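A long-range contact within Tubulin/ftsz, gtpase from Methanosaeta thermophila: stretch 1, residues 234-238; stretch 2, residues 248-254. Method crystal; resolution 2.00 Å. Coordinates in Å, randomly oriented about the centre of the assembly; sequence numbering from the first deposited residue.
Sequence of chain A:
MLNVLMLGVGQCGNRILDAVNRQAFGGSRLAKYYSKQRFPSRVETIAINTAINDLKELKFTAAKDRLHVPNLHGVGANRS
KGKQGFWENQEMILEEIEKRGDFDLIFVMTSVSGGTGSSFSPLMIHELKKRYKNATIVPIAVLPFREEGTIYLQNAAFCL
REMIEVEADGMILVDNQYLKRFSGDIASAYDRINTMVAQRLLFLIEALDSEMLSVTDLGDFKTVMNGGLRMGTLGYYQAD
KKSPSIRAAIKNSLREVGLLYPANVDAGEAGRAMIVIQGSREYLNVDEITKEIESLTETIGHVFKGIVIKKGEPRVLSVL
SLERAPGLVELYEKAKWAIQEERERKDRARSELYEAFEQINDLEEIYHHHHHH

Stretch 1 234-238: LGYYQ
Stretch 2 248-254: AAIKNSL

Residues 234-238 form an extended β-strand that begins earlier in the chain, with phi/psi running from -117/136 at L234 through -111/161, -159/143 and -155/127 to -101/115 at Q238. Stretch 2 enters as helix, with phi/psi near -60/-45 from A248 to K251, and relaxes through N252 (-65/-27) and S253 (-79/-14) to L254 (-106/2). The strand and helix axes approach to 7.4 Å, and their N-to-C directions are 144° apart, so the two run roughly antiparallel. The register is set by Y236 and S253, whose CA atoms lie 4.4 Å apart. Within stretch 2, N252 N donates to A248 O at 2.9 Å and L254 N to K251 O at 3.0 Å, whereas S253 N makes only weak bonds, to A249 O (3.4 Å) and I250 O (3.5 Å).

No hydrogen bond joins the stretches; packing buries 259 Å² in total. Y237 contributes most, with 90 Å² covered. Its CA-to-CB bond points toward the helix, and chi1 of 180° (t) with chi2 of 79° lays the ring against A249 and N252. N252, also directed toward the strand, adopts chi1 -75° (m) and chi2 -18°. Its CB sits 3.8 Å from the centroid of the Y237 ring, 23° off the ring normal, forming a CH-pi contact over the face. N252 ND2 lies over a face of the same ring, 3.5 Å from Y237 CZ, so the asparagine offers both aliphatic and amide surface to the aromatic ring. A249 meets the ring obliquely: Y237 CD2 is 3.6 Å from A249 CA and 3.9 Å from A249 CB, and the short methyl side chain lets the ring come close to the helix backbone.

At S253 the backbones themselves come close. G235 CA approaches S253 O at 3.3 Å in a CA-H...O contact with an angle of 151° at the hydrogen. Glycine suits this site because an ideal CB would point toward stretch 2 and lie only 2.0 Å from S253 O, a clash. The small side chain of S253 packs beside the strand, with its CB 3.7 Å from Y236 N and 4.1 Å from Y237 CB. Its chi1 of 75° (p) allows OG to donate to I250 O at 2.9 Å, satisfying the buried hydroxyl within its own stretch.

L234 (m, t), Y236 (chi1 t, chi2 -89°) and Q238 (chi1 t, chi2 p) start away from stretch 2; Y236 OH is hydrogen-bonded elsewhere in the structure.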

# COMPACT_ATOMS: atom_id res chain seq x y z
N LEU A 234 -8.66 0.72 -0.16
CA LEU A 234 -9.64 0.02 -0.97
C LEU A 234 -10.52 -0.85 -0.06
O LEU A 234 -10.02 -1.56 0.81
CB LEU A 234 -8.96 -0.89 -1.99
CG LEU A 234 -8.06 -0.20 -3.01
CD1 LEU A 234 -7.43 -1.23 -3.96
CD2 LEU A 234 -8.88 0.81 -3.82
N GLY A 235 -11.82 -0.81 -0.29
CA GLY A 235 -12.74 -1.72 0.38
C GLY A 235 -13.33 -2.73 -0.61
O GLY A 235 -13.29 -2.53 -1.82
N TYR A 236 -13.85 -3.82 -0.10
CA TYR A 236 -14.25 -4.90 -0.98
C TYR A 236 -15.25 -5.77 -0.28
O TYR A 236 -15.16 -5.98 0.93
CB TYR A 236 -13.04 -5.73 -1.32
CG TYR A 236 -13.27 -6.87 -2.28
CD1 TYR A 236 -13.64 -8.13 -1.83
CD2 TYR A 236 -13.08 -6.69 -3.63
CE1 TYR A 236 -13.82 -9.18 -2.72
CE2 TYR A 236 -13.25 -7.71 -4.52
CZ TYR A 236 -13.62 -8.95 -4.07
OH TYR A 236 -13.78 -9.94 -5.00
N TYR A 237 -16.22 -6.26 -1.04
CA TYR A 237 -17.14 -7.27 -0.53
C TYR A 237 -17.71 -8.08 -1.66
O TYR A 237 -18.23 -7.52 -2.61
CB TYR A 237 -18.27 -6.63 0.25
CG TYR A 237 -19.25 -7.65 0.79
CD1 TYR A 237 -18.97 -8.39 1.94
CD2 TYR A 237 -20.44 -7.89 0.13
CE1 TYR A 237 -19.88 -9.32 2.41
CE2 TYR A 237 -21.35 -8.81 0.60
CZ TYR A 237 -21.06 -9.52 1.73
OH TYR A 237 -21.96 -10.44 2.16
N GLN A 238 -17.59 -9.38 -1.54
CA GLN A 238 -18.20 -10.32 -2.48
C GLN A 238 -19.47 -10.89 -1.85
O GLN A 238 -19.39 -11.56 -0.84
CB GLN A 238 -17.24 -11.46 -2.76
CG GLN A 238 -17.87 -12.59 -3.53
CD GLN A 238 -18.11 -12.21 -4.95
OE1 GLN A 238 -17.16 -12.06 -5.69
NE2 GLN A 238 -19.37 -12.03 -5.35
N ALA A 248 -26.52 -4.05 1.11
CA ALA A 248 -25.66 -4.70 2.07
C ALA A 248 -24.26 -4.84 1.50
O ALA A 248 -23.27 -4.64 2.21
CB ALA A 248 -26.20 -6.06 2.47
N ALA A 249 -24.18 -5.18 0.22
CA ALA A 249 -22.89 -5.28 -0.43
C ALA A 249 -22.17 -3.93 -0.37
O ALA A 249 -21.00 -3.90 -0.05
CB ALA A 249 -23.03 -5.80 -1.85
N ILE A 250 -22.85 -2.81 -0.67
CA ILE A 250 -22.23 -1.48 -0.61
C ILE A 250 -21.76 -1.13 0.79
O ILE A 250 -20.60 -0.76 0.96
CB ILE A 250 -23.13 -0.36 -1.13
CG1 ILE A 250 -23.25 -0.47 -2.65
CG2 ILE A 250 -22.52 1.01 -0.77
CD1 ILE A 250 -24.25 0.48 -3.26
N LYS A 251 -22.60 -1.33 1.80
CA LYS A 251 -22.22 -1.08 3.20
C LYS A 251 -21.04 -1.90 3.71
O LYS A 251 -20.17 -1.38 4.39
CB LYS A 251 -23.41 -1.35 4.13
CG LYS A 251 -23.02 -1.31 5.61
CD LYS A 251 -24.23 -1.37 6.56
CE LYS A 251 -23.76 -1.29 8.02
NZ LYS A 251 -24.87 -1.05 9.00
N ASN A 252 -21.03 -3.20 3.40
CA ASN A 252 -19.99 -4.13 3.85
C ASN A 252 -18.57 -3.86 3.31
O ASN A 252 -17.58 -4.26 3.91
CB ASN A 252 -20.40 -5.54 3.50
CG ASN A 252 -21.46 -6.06 4.41
OD1 ASN A 252 -21.67 -5.52 5.49
ND2 ASN A 252 -22.21 -7.05 3.94
N SER A 253 -18.49 -3.24 2.13
CA SER A 253 -17.23 -2.79 1.51
C SER A 253 -16.76 -1.49 2.12
O SER A 253 -15.64 -1.06 1.87
CB SER A 253 -17.38 -2.60 0.01
OG SER A 253 -18.09 -1.40 -0.23
N LEU A 254 -17.65 -0.82 2.86
CA LEU A 254 -17.25 0.42 3.51
C LEU A 254 -17.06 0.29 5.01
O LEU A 254 -16.65 1.24 5.66
CB LEU A 254 -18.25 1.54 3.26
CG LEU A 254 -18.42 1.96 1.82
CD1 LEU A 254 -19.57 2.94 1.78
CD2 LEU A 254 -17.13 2.60 1.40